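Local coordinates for protein beta-fructofuranosidase (Arabidopsis thaliana, PDB 2OXB) that hydrolyses sucrose and 1-kestose, and to a lesser extent neokestose and levan, as a cell-wall beta-fructofuranosidase that releases terminal non-reducing beta-D-fructofuranoside residues, at residues N18-P23 with Y274-T279; F143-T148 with W198-F203; F8-P13 with L32-N37. The protein carries 1 engineered substitution. All coordinates share one frame; numbering follows the deposited sequence.

Contact 1. Residues N18-P23 with Y274-T279; sequences NDPNGP and YYASKT. With FRU (beta-D-fructofuranose), chain B.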
loop_
_atom_site.group_PDB
_atom_site.type_symbol
_atom_site.label_atom_id
_atom_site.label_comp_id
_atom_site.label_asym_id
_atom_site.label_seq_id
_atom_site.Cartn_x
_atom_site.Cartn_y
_atom_site.Cartn_z
ATOM N N ASN A 18 -5.879 10.879 -5.761
ATOM C CA ASN A 18 -4.637 10.226 -6.170
ATOM C C ASN A 18 -3.695 9.897 -5.005
ATOM O O ASN A 18 -4.104 9.293 -4.009
ATOM C CB ASN A 18 -3.926 11.114 -7.206
ATOM C CG ASN A 18 -2.844 10.379 -7.979
ATOM O OD1 ASN A 18 -2.279 10.919 -8.928
ATOM N ND2 ASN A 18 -2.546 9.152 -7.576
ATOM N N ASP A 19 -2.435 10.294 -5.158
ATOM C CA ASP A 19 -1.391 10.063 -4.170
ATOM C C ASP A 19 -1.720 10.540 -2.749
ATOM O O ASP A 19 -2.488 11.486 -2.545
ATOM C CB ASP A 19 -0.090 10.761 -4.608
ATOM C CG ASP A 19 0.631 10.038 -5.719
ATOM O OD1 ASP A 19 -0.040 9.497 -6.625
ATOM O OD2 ASP A 19 1.879 10.032 -5.691
ATOM N N PRO A 20 -1.147 9.854 -1.744
ATOM C CA PRO A 20 -1.306 10.155 -0.316
ATOM C C PRO A 20 -0.164 11.133 -0.032
ATOM O O PRO A 20 0.996 10.846 -0.364
ATOM C CB PRO A 20 -1.064 8.804 0.367
ATOM C CG PRO A 20 -1.218 7.784 -0.756
ATOM C CD PRO A 20 -0.614 8.492 -1.919
ATOM N N ASN A 21 -0.472 12.278 0.568
ATOM C CA ASN A 21 0.565 13.275 0.834
ATOM C C ASN A 21 0.719 13.661 2.310
ATOM O O ASN A 21 -0.255 13.704 3.067
ATOM C CB ASN A 21 0.288 14.538 0.005
ATOM C CG ASN A 21 0.257 14.264 -1.502
ATOM O OD1 ASN A 21 -0.363 14.994 -2.261
ATOM N ND2 ASN A 21 0.957 13.221 -1.933
ATOM N N GLY A 22 1.964 13.926 2.701
ATOM C CA GLY A 22 2.304 14.353 4.056
ATOM C C GLY A 22 1.623 13.727 5.263
ATOM O O GLY A 22 1.025 14.438 6.074
ATOM N N PRO A 23 1.710 12.403 5.426
ATOM C CA PRO A 23 1.079 11.744 6.563
ATOM C C PRO A 23 1.928 11.883 7.827
ATOM O O PRO A 23 3.122 11.566 7.826
ATOM C CB PRO A 23 0.984 10.307 6.089
ATOM C CG PRO A 23 2.272 10.135 5.360
ATOM C CD PRO A 23 2.367 11.418 4.548
ATOM N N TYR A 274 -2.008 -1.591 -6.099
ATOM C CA TYR A 274 -1.432 -0.702 -5.107
ATOM C C TYR A 274 -0.566 0.353 -5.770
ATOM O O TYR A 274 0.057 0.081 -6.791
ATOM C CB TYR A 274 -0.567 -1.510 -4.152
ATOM C CG TYR A 274 -0.634 -1.064 -2.718
ATOM C CD1 TYR A 274 -1.861 -0.957 -2.071
ATOM C CD2 TYR A 274 0.528 -0.824 -1.983
ATOM C CE1 TYR A 274 -1.946 -0.633 -0.732
ATOM C CE2 TYR A 274 0.458 -0.495 -0.625
ATOM C CZ TYR A 274 -0.797 -0.407 -0.008
ATOM O OH TYR A 274 -0.916 -0.136 1.339
ATOM N N TYR A 275 -0.508 1.555 -5.198
ATOM C CA TYR A 275 0.345 2.584 -5.781
ATOM C C TYR A 275 0.520 3.858 -4.969
ATOM O O TYR A 275 -0.271 4.171 -4.091
ATOM C CB TYR A 275 -0.155 2.944 -7.172
ATOM C CG TYR A 275 0.907 3.544 -8.056
ATOM C CD1 TYR A 275 2.111 2.853 -8.308
ATOM C CD2 TYR A 275 0.692 4.772 -8.701
ATOM C CE1 TYR A 275 3.066 3.371 -9.185
ATOM C CE2 TYR A 275 1.636 5.294 -9.578
ATOM C CZ TYR A 275 2.816 4.590 -9.820
ATOM O OH TYR A 275 3.714 5.095 -10.725
ATOM N N ALA A 276 1.582 4.589 -5.285
ATOM C CA ALA A 276 1.895 5.844 -4.623
ATOM C C ALA A 276 2.067 5.682 -3.114
ATOM O O ALA A 276 2.029 6.670 -2.374
ATOM C CB ALA A 276 0.810 6.861 -4.928
ATOM N N SER A 277 2.288 4.445 -2.663
ATOM C CA SER A 277 2.446 4.158 -1.230
ATOM C C SER A 277 3.496 5.020 -0.509
ATOM O O SER A 277 4.482 5.451 -1.103
ATOM C CB SER A 277 2.755 2.661 -1.011
ATOM O OG SER A 277 4.031 2.283 -1.528
ATOM N N LYS A 278 3.258 5.280 0.774
ATOM C CA LYS A 278 4.162 6.078 1.602
ATOM C C LYS A 278 3.934 5.819 3.080
ATOM O O LYS A 278 2.808 5.550 3.517
ATOM C CB LYS A 278 3.986 7.576 1.342
ATOM C CG LYS A 278 4.806 8.452 2.260
ATOM C CD LYS A 278 5.423 9.619 1.509
ATOM C CE LYS A 278 6.519 9.126 0.558
ATOM N NZ LYS A 278 7.110 10.238 -0.257
ATOM N N THR A 279 5.007 5.935 3.852
ATOM C CA THR A 279 4.944 5.688 5.281
ATOM C C THR A 279 5.105 6.956 6.110
ATOM O O THR A 279 5.235 8.057 5.573
ATOM C CB THR A 279 6.026 4.663 5.681
ATOM O OG1 THR A 279 7.321 5.174 5.340
ATOM C CG2 THR A 279 5.807 3.364 4.940
HETATM C C1 FRU B . 1.774 9.005 -8.994
HETATM C C2 FRU B . 2.009 10.367 -9.661
HETATM C C3 FRU B . 3.175 11.121 -8.992
HETATM C C4 FRU B . 2.789 12.566 -9.129
HETATM C C5 FRU B . 1.264 12.478 -9.069
HETATM C C6 FRU B . 0.556 13.383 -10.057
HETATM O O1 FRU B . 2.872 8.133 -9.194
HETATM O O2 FRU B . 2.198 10.409 -11.123
HETATM O O3 FRU B . 4.437 10.881 -9.608
HETATM O O4 FRU B . 3.310 13.363 -8.061
HETATM O O5 FRU B . 0.882 11.146 -9.378
HETATM O O6 FRU B . 0.720 14.723 -9.627
#
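Ala-276 meets both Asp-19 and Pro-20 with its CB methyl. It has more surface buried by the contact than any other residue, followed by Pro-20 and Pro-23. The methyl lies over one face of the Asp-19 carboxylate, almost equally far from all three of its atoms, with Ala-276 CB 3.3 Å from Asp-19 CG. Pro-20 packs next to it. Its ring carbon CD is 3.7 Å from Ala-276 CB and 3.2 Å from the backbone O of Ala-276. Further along, Pro-23 CG rests on the backbone of Thr-279, 3.6 Å from its O. Pro-23 CG also approaches the aliphatic part of Lys-278, 4.3 Å from its CG. The charged end of Lys-278 turns away to Ser-81. Thr-279 OG1 bonds to Asp-202.

The two segments run nearly parallel, with their directions 10° apart. Strand 15-26 belongs to the first blade of the five-bladed beta-propeller of family 32, and strand 278-282 to the last. The contact is therefore a seam between the two ends of the propeller ring, made of proline rings, a methyl and backbone carbonyls.

Asp-19 is an active-site residue, in the Asn-Asp-Pro-Asn-Gly motif of the family. Its CG is anti to the carbonyl carbon (chi1 -75°), which directs the carboxylate to the bound fructose. The closest approach is at Asp-19 OD1, 3.0 Å from C1 of the fructose. Asn-18 OD1 lies 3.2 Å from O5 of the same sugar, and Tyr-275 CE2 lies 3.1 Å from its O1. Asp-19 OD2 is hydrogen-bonded to Ser-79. The methyl on its face and the bond at OD2 would hold the carboxylate beside the sugar. Its role as nucleophile is known from the family. The approach to C1 does not by itself show an attack geometry.

Contact 2. Residues F143-T148 with W198-F203; sequences FRDPTT and WQCPDF. Engineered in segment 198-203: Gln-199 (natural residue Glu). With FRU (beta-D-fructofuranose), chain B; GLC (alpha-D-glucopyranose), chain C.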
loop_
_atom_site.group_PDB
_atom_site.type_symbol
_atom_site.label_atom_id
_atom_site.label_comp_id
_atom_site.label_asym_id
_atom_site.label_seq_id
_atom_site.Cartn_x
_atom_site.Cartn_y
_atom_site.Cartn_z
ATOM N N PHE A 143 11.405 15.157 -12.114
ATOM C CA PHE A 143 12.093 15.528 -10.867
ATOM C C PHE A 143 11.065 15.901 -9.788
ATOM O O PHE A 143 10.945 17.068 -9.390
ATOM C CB PHE A 143 13.028 16.721 -11.118
ATOM C CG PHE A 143 13.763 17.197 -9.894
ATOM C CD1 PHE A 143 14.538 16.318 -9.141
ATOM C CD2 PHE A 143 13.722 18.529 -9.525
ATOM C CE1 PHE A 143 15.270 16.767 -8.035
ATOM C CE2 PHE A 143 14.449 18.990 -8.423
ATOM C CZ PHE A 143 15.224 18.105 -7.680
ATOM N N ARG A 144 10.338 14.900 -9.305
ATOM C CA ARG A 144 9.312 15.144 -8.312
ATOM C C ARG A 144 9.232 14.071 -7.234
ATOM O O ARG A 144 9.997 13.101 -7.234
ATOM C CB ARG A 144 7.941 15.276 -9.005
ATOM C CG ARG A 144 7.080 14.005 -9.026
ATOM C CD ARG A 144 7.435 13.021 -10.130
ATOM N NE ARG A 144 6.992 13.465 -11.447
ATOM C CZ ARG A 144 7.173 12.773 -12.561
ATOM N NH1 ARG A 144 7.789 11.610 -12.512
ATOM N NH2 ARG A 144 6.747 13.247 -13.719
ATOM N N ASP A 145 8.293 14.280 -6.312
ATOM C CA ASP A 145 8.026 13.362 -5.220
ATOM C C ASP A 145 9.098 13.256 -4.162
ATOM O O ASP A 145 9.683 12.197 -3.958
ATOM C CB ASP A 145 7.716 11.994 -5.791
ATOM C CG ASP A 145 6.576 12.043 -6.760
ATOM O OD1 ASP A 145 5.821 13.032 -6.707
ATOM O OD2 ASP A 145 6.429 11.105 -7.565
ATOM N N PRO A 146 9.371 14.368 -3.471
ATOM C CA PRO A 146 10.384 14.393 -2.415
ATOM C C PRO A 146 9.890 13.664 -1.177
ATOM O O PRO A 146 8.737 13.801 -0.757
ATOM C CB PRO A 146 10.594 15.883 -2.165
ATOM C CG PRO A 146 9.239 16.455 -2.440
ATOM C CD PRO A 146 8.809 15.712 -3.695
ATOM N N THR A 147 10.787 12.879 -0.604
ATOM C CA THR A 147 10.519 12.093 0.590
ATOM C C THR A 147 10.647 12.946 1.844
ATOM O O THR A 147 10.917 14.146 1.791
ATOM C CB THR A 147 11.558 10.986 0.744
ATOM O OG1 THR A 147 12.821 11.578 1.085
ATOM C CG2 THR A 147 11.704 10.216 -0.526
ATOM N N THR A 148 10.469 12.290 2.980
ATOM C CA THR A 148 10.622 12.940 4.259
ATOM C C THR A 148 12.130 13.136 4.376
ATOM O O THR A 148 12.919 12.405 3.757
ATOM C CB THR A 148 10.135 12.028 5.408
ATOM O OG1 THR A 148 8.717 11.854 5.320
ATOM C CG2 THR A 148 10.497 12.616 6.763
ATOM N N TRP A 198 11.596 6.769 -11.424
ATOM C CA TRP A 198 11.405 6.337 -10.051
ATOM C C TRP A 198 10.476 7.342 -9.404
ATOM O O TRP A 198 10.807 8.527 -9.321
ATOM C CB TRP A 198 12.716 6.343 -9.291
ATOM C CG TRP A 198 13.473 5.064 -9.352
ATOM C CD1 TRP A 198 13.428 4.121 -10.338
ATOM C CD2 TRP A 198 14.484 4.643 -8.435
ATOM N NE1 TRP A 198 14.364 3.141 -10.089
ATOM C CE2 TRP A 198 15.023 3.439 -8.926
ATOM C CE3 TRP A 198 14.992 5.175 -7.244
ATOM C CZ2 TRP A 198 16.046 2.753 -8.271
ATOM C CZ3 TRP A 198 16.014 4.493 -6.590
ATOM C CH2 TRP A 198 16.528 3.294 -7.107
ATOM N N GLN A 199 9.316 6.879 -8.945
ATOM C CA GLN A 199 8.351 7.770 -8.301
ATOM C C GLN A 199 8.135 7.498 -6.840
ATOM O O GLN A 199 8.586 6.490 -6.316
ATOM C CB GLN A 199 6.998 7.719 -9.009
ATOM C CG GLN A 199 6.946 8.586 -10.238
ATOM C CD GLN A 199 6.142 7.945 -11.330
ATOM O OE1 GLN A 199 4.929 7.775 -11.195
ATOM N NE2 GLN A 199 6.813 7.565 -12.425
ATOM N N CYS A 200 7.425 8.413 -6.191
ATOM C CA CYS A 200 7.119 8.302 -4.764
ATOM C C CYS A 200 8.142 7.479 -4.001
ATOM O O CYS A 200 7.835 6.385 -3.520
ATOM C CB CYS A 200 5.722 7.702 -4.553
ATOM S SG CYS A 200 4.386 8.835 -4.932
ATOM N N PRO A 201 9.386 7.983 -3.907
ATOM C CA PRO A 201 10.445 7.272 -3.185
ATOM C C PRO A 201 10.249 7.476 -1.686
ATOM O O PRO A 201 9.759 8.520 -1.235
ATOM C CB PRO A 201 11.724 7.947 -3.685
ATOM C CG PRO A 201 11.283 9.372 -3.881
ATOM C CD PRO A 201 9.932 9.183 -4.577
ATOM N N ASP A 202 10.644 6.478 -0.913
ATOM C CA ASP A 202 10.505 6.565 0.519
ATOM C C ASP A 202 11.686 5.871 1.148
ATOM O O ASP A 202 12.020 4.761 0.774
ATOM C CB ASP A 202 9.191 5.917 0.955
ATOM C CG ASP A 202 8.934 6.091 2.422
ATOM O OD1 ASP A 202 9.051 7.232 2.912
ATOM O OD2 ASP A 202 8.618 5.097 3.092
ATOM N N PHE A 203 12.334 6.537 2.091
ATOM C CA PHE A 203 13.491 5.947 2.731
ATOM C C PHE A 203 13.292 6.038 4.235
ATOM O O PHE A 203 13.019 7.117 4.763
ATOM C CB PHE A 203 14.756 6.688 2.298
ATOM C CG PHE A 203 16.016 5.966 2.630
ATOM C CD1 PHE A 203 16.351 4.790 1.961
ATOM C CD2 PHE A 203 16.879 6.467 3.595
ATOM C CE1 PHE A 203 17.535 4.117 2.242
ATOM C CE2 PHE A 203 18.067 5.815 3.897
ATOM C CZ PHE A 203 18.400 4.634 3.216
HETATM C C1 FRU B . 1.774 9.005 -8.994
HETATM C C2 FRU B . 2.009 10.367 -9.661
HETATM C C3 FRU B . 3.175 11.121 -8.992
HETATM C C4 FRU B . 2.789 12.566 -9.129
HETATM C C5 FRU B . 1.264 12.478 -9.069
HETATM C C6 FRU B . 0.556 13.383 -10.057
HETATM O O1 FRU B . 2.872 8.133 -9.194
HETATM O O2 FRU B . 2.198 10.409 -11.123
HETATM O O3 FRU B . 4.437 10.881 -9.608
HETATM O O4 FRU B . 3.310 13.363 -8.061
HETATM O O5 FRU B . 0.882 11.146 -9.378
HETATM O O6 FRU B . 0.720 14.723 -9.627
HETATM C C1 GLC C . 2.205 9.170 -11.914
HETATM C C2 GLC C . 3.094 9.364 -13.164
HETATM C C3 GLC C . 2.457 10.306 -14.189
HETATM C C4 GLC C . 1.113 9.693 -14.581
HETATM C C5 GLC C . 0.213 9.552 -13.329
HETATM C C6 GLC C . -1.157 8.925 -13.625
HETATM O O2 GLC C . 4.377 9.852 -12.751
HETATM O O3 GLC C . 3.295 10.443 -15.342
HETATM O O4 GLC C . 0.493 10.538 -15.547
HETATM O O5 GLC C . 0.852 8.719 -12.329
HETATM O O6 GLC C . -0.984 7.668 -14.296
HETATM O O HOH W 1 11.191 9.462 4.072
#
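Asp-145 and Cys-200 both have a positive phi, although neither is glycine, and one straight hydrogen bond joins them. Asp-145 belongs to the Arg-Asp-Pro motif of the family 32 beta-propeller. Cys-200 is the Cys of the Glu-Cys motif. The engineered Gln-199 stands at its Glu position. The Cys-200 N donates to Asp-145 OD2 at 3.2 Å with an angle of 172°. It reaches the anti side of that oxygen, 31° out of the carboxylate plane.

The same carboxylate holds the fructose. Its CG is anti to the carbonyl carbon (chi1 -56°), which carries the carboxylate toward segment 198-203 and the sugar. O3 of the fructose donates to Asp-145 OD2 at 2.9 Å, and its O4 donates to Asp-145 OD1 at 2.9 Å. OD2 thus accepts from a backbone N-H and from a sugar hydroxyl. This double grip would restrict rotation of the carboxylate. Asp-145 N is in turn bound by Thr-95.

Beyond the carboxylate, Pro-201 packs against the backbone and CB of Asp-145, with Asp-145 CB 3.8 Å from Pro-201 CD. The Thr-147 methyl also lies near Pro-201, but its exact placement is doubtful. Thr-147 pairs through its backbone with Ile-160, which ties this loop to strand 157-165. At the far end a water lies between Thr-148 N and Phe-203 O. Its bond to Thr-148 N is weak.

Arg-144 is bent at chi2 and chi3, and Trp-78 touches it. Its NH1 comes within 3.9 Å of Gln-199 CG, and O2 of the glucose sits over one guanidinium face, offset toward its rim. Gln-199 OE1 also bonds to Tyr-275, and it accepts from fructose O1 at 2.9 Å and from glucose O2 at 2.7 Å.

Contact 3. Residues F8-P13 with L32-N37; sequences FHFQPP and LFYQWN. With FRU (beta-D-fructofuranose), chain B.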
loop_
_atom_site.group_PDB
_atom_site.type_symbol
_atom_site.label_atom_id
_atom_site.label_comp_id
_atom_site.label_asym_id
_atom_site.label_seq_id
_atom_site.Cartn_x
_atom_site.Cartn_y
_atom_site.Cartn_z
ATOM N N PHE A 8 -16.043 1.916 5.473
ATOM C CA PHE A 8 -15.077 2.123 6.540
ATOM C C PHE A 8 -13.648 2.399 6.089
ATOM O O PHE A 8 -12.717 2.382 6.893
ATOM C CB PHE A 8 -15.085 0.936 7.509
ATOM C CG PHE A 8 -14.694 -0.367 6.890
ATOM C CD1 PHE A 8 -13.363 -0.671 6.657
ATOM C CD2 PHE A 8 -15.663 -1.303 6.551
ATOM C CE1 PHE A 8 -13.001 -1.899 6.095
ATOM C CE2 PHE A 8 -15.313 -2.525 5.993
ATOM C CZ PHE A 8 -13.978 -2.823 5.763
ATOM N N HIS A 9 -13.448 2.664 4.815
ATOM C CA HIS A 9 -12.093 2.954 4.369
ATOM C C HIS A 9 -11.889 4.462 4.401
ATOM O O HIS A 9 -11.882 5.072 5.473
ATOM C CB HIS A 9 -11.886 2.398 2.961
ATOM C CG HIS A 9 -11.763 0.911 2.924
ATOM N ND1 HIS A 9 -10.703 0.241 3.495
ATOM C CD2 HIS A 9 -12.584 -0.039 2.423
ATOM C CE1 HIS A 9 -10.877 -1.060 3.346
ATOM N NE2 HIS A 9 -12.012 -1.256 2.699
ATOM N N PHE A 10 -11.709 5.051 3.225
ATOM C CA PHE A 10 -11.552 6.486 3.094
ATOM C C PHE A 10 -11.508 6.899 1.641
ATOM O O PHE A 10 -10.899 6.237 0.800
ATOM C CB PHE A 10 -10.300 7.019 3.796
ATOM C CG PHE A 10 -10.074 8.489 3.548
ATOM C CD1 PHE A 10 -10.997 9.433 3.998
ATOM C CD2 PHE A 10 -8.992 8.927 2.783
ATOM C CE1 PHE A 10 -10.845 10.791 3.685
ATOM C CE2 PHE A 10 -8.829 10.286 2.463
ATOM C CZ PHE A 10 -9.757 11.215 2.913
ATOM N N GLN A 11 -12.161 8.016 1.366
ATOM C CA GLN A 11 -12.236 8.536 0.029
ATOM C C GLN A 11 -12.949 9.869 0.071
ATOM O O GLN A 11 -13.599 10.211 1.062
ATOM C CB GLN A 11 -13.026 7.568 -0.843
ATOM C CG GLN A 11 -14.413 7.265 -0.303
ATOM C CD GLN A 11 -15.089 6.169 -1.075
ATOM O OE1 GLN A 11 -15.438 6.342 -2.244
ATOM N NE2 GLN A 11 -15.252 5.012 -0.439
ATOM N N PRO A 12 -12.818 10.656 -1.006
ATOM C CA PRO A 12 -13.492 11.952 -1.033
ATOM C C PRO A 12 -14.973 11.671 -1.222
ATOM O O PRO A 12 -15.345 10.633 -1.783
ATOM C CB PRO A 12 -12.892 12.630 -2.259
ATOM C CG PRO A 12 -11.545 11.992 -2.384
ATOM C CD PRO A 12 -11.859 10.547 -2.117
ATOM N N PRO A 13 -15.837 12.577 -0.742
ATOM C CA PRO A 13 -17.279 12.381 -0.893
ATOM C C PRO A 13 -17.685 12.583 -2.349
ATOM O O PRO A 13 -18.829 12.337 -2.727
ATOM C CB PRO A 13 -17.860 13.450 0.016
ATOM C CG PRO A 13 -16.825 14.541 -0.068
ATOM C CD PRO A 13 -15.547 13.776 0.066
ATOM N N LEU A 32 -3.704 13.818 7.074
ATOM C CA LEU A 32 -3.672 13.176 5.768
ATOM C C LEU A 32 -4.054 14.214 4.740
ATOM O O LEU A 32 -5.096 14.877 4.843
ATOM C CB LEU A 32 -4.661 12.009 5.638
ATOM C CG LEU A 32 -4.802 11.477 4.185
ATOM C CD1 LEU A 32 -3.586 10.674 3.800
ATOM C CD2 LEU A 32 -6.029 10.589 4.042
ATOM N N PHE A 33 -3.186 14.370 3.757
ATOM C CA PHE A 33 -3.449 15.285 2.673
ATOM C C PHE A 33 -3.516 14.306 1.514
ATOM O O PHE A 33 -3.547 13.096 1.743
ATOM C CB PHE A 33 -2.292 16.279 2.513
ATOM C CG PHE A 33 -1.986 17.075 3.761
ATOM C CD1 PHE A 33 -2.747 18.177 4.111
ATOM C CD2 PHE A 33 -0.923 16.721 4.585
ATOM C CE1 PHE A 33 -2.448 18.912 5.262
ATOM C CE2 PHE A 33 -0.626 17.455 5.737
ATOM C CZ PHE A 33 -1.390 18.547 6.068
ATOM N N TYR A 34 -3.559 14.811 0.287
ATOM C CA TYR A 34 -3.610 13.951 -0.884
ATOM C C TYR A 34 -3.949 14.699 -2.155
ATOM O O TYR A 34 -4.439 15.830 -2.126
ATOM C CB TYR A 34 -4.615 12.806 -0.698
ATOM C CG TYR A 34 -6.016 13.245 -0.363
ATOM C CD1 TYR A 34 -6.377 13.599 0.936
ATOM C CD2 TYR A 34 -6.993 13.283 -1.343
ATOM C CE1 TYR A 34 -7.685 13.973 1.242
ATOM C CE2 TYR A 34 -8.297 13.654 -1.048
ATOM C CZ TYR A 34 -8.638 13.995 0.235
ATOM O OH TYR A 34 -9.938 14.363 0.474
ATOM N N GLN A 35 -3.665 14.045 -3.272
ATOM C CA GLN A 35 -3.928 14.596 -4.580
ATOM C C GLN A 35 -5.439 14.461 -4.831
ATOM O O GLN A 35 -5.972 13.345 -4.873
ATOM C CB GLN A 35 -3.115 13.816 -5.619
ATOM C CG GLN A 35 -1.615 13.773 -5.343
ATOM C CD GLN A 35 -0.855 14.938 -5.946
ATOM O OE1 GLN A 35 -0.610 14.978 -7.145
ATOM N NE2 GLN A 35 -0.482 15.896 -5.115
ATOM N N TRP A 36 -6.123 15.596 -4.994
ATOM C CA TRP A 36 -7.578 15.608 -5.213
ATOM C C TRP A 36 -8.047 16.629 -6.264
ATOM O O TRP A 36 -7.546 17.753 -6.334
ATOM C CB TRP A 36 -8.284 15.859 -3.861
ATOM C CG TRP A 36 -9.771 16.099 -3.916
ATOM C CD1 TRP A 36 -10.751 15.182 -4.184
ATOM C CD2 TRP A 36 -10.439 17.353 -3.730
ATOM N NE1 TRP A 36 -11.988 15.792 -4.181
ATOM C CE2 TRP A 36 -11.824 17.124 -3.904
ATOM C CE3 TRP A 36 -10.001 18.652 -3.433
ATOM C CZ2 TRP A 36 -12.772 18.143 -3.793
ATOM C CZ3 TRP A 36 -10.943 19.671 -3.322
ATOM C CH2 TRP A 36 -12.314 19.407 -3.502
ATOM N N ASN A 37 -9.003 16.220 -7.092
ATOM C CA ASN A 37 -9.548 17.107 -8.111
ATOM C C ASN A 37 -10.906 17.626 -7.691
ATOM O O ASN A 37 -11.899 16.888 -7.657
ATOM C CB ASN A 37 -9.697 16.405 -9.455
ATOM C CG ASN A 37 -10.508 17.232 -10.438
ATOM O OD1 ASN A 37 -10.616 18.451 -10.293
ATOM N ND2 ASN A 37 -11.074 16.577 -11.446
HETATM C C1 FRU B . 1.774 9.005 -8.994
HETATM C C2 FRU B . 2.009 10.367 -9.661
HETATM C C3 FRU B . 3.175 11.121 -8.992
HETATM C C4 FRU B . 2.789 12.566 -9.129
HETATM C C5 FRU B . 1.264 12.478 -9.069
HETATM C C6 FRU B . 0.556 13.383 -10.057
HETATM O O1 FRU B . 2.872 8.133 -9.194
HETATM O O2 FRU B . 2.198 10.409 -11.123
HETATM O O3 FRU B . 4.437 10.881 -9.608
HETATM O O4 FRU B . 3.310 13.363 -8.061
HETATM O O5 FRU B . 0.882 11.146 -9.378
HETATM O O6 FRU B . 0.720 14.723 -9.627
#
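Phe-10 meets Leu-32 and Tyr-34 with the tip of its ring. All three side chains are buried, and this is the closed end of the contact. Phe-10 CE2 lies 3.2 Å from Leu-32 CD2. Its CG is anti to the backbone N (chi1 175°), which carries the ring out to the strand. The ring edge points at the face of Tyr-34 in an offset edge-to-face pair. The ring centroids are 5.6 Å apart and the planes meet at 85°. Trp-59 meets the Phe-10 ring as well.

The other end is nearer the solvent. Pro-12 lies alongside Tyr-34 and Trp-36, its ring pointing the opposite way to theirs. Pro-12 CG is 3.9 Å from Tyr-34 CE2 and 3.7 Å from Trp-36 CD1. Trp-36 is partly exposed, and Pro-13, which follows Pro-12, is exposed. The NE1 of Trp-36 bonds to the O of Lys-14.

Side chains alternate along strand 29-36. Leu-32, Tyr-34 and Trp-36 face the loop at 8-13. Gln-35 points elsewhere, and its OE1 accepts from O6 of the fructose at 2.8 Å. Asn-21 and Cys-77 hold its NE2. The arrangement is that of the first blade of the family 32 beta-propeller, with an N-terminal segment covering one face and a strand that also supplies a residue to the substrate pocket.

In the fold
From the N terminus, contact 3 closes first, over a short loop between 8-13 and 32-37. Segment 18-23 lies within that loop but packs against 274-279, so contacts 1 and 3 cross. Contact 1 closes a span of 250 residues, bringing the first and last propeller blades together. Contact 2 opens and closes inside that span and joins the loop before strand 157-165 to the chain entering strand 201-207. Contacts 1 and 3 share a sheet, where strands 15-26 and 29-36 are neighbours. Contacts 1 and 2 touch at the pocket, where Asp-19 lies beside Cys-200. Contacts 2 and 3 do not touch, yet all three reach the fructose.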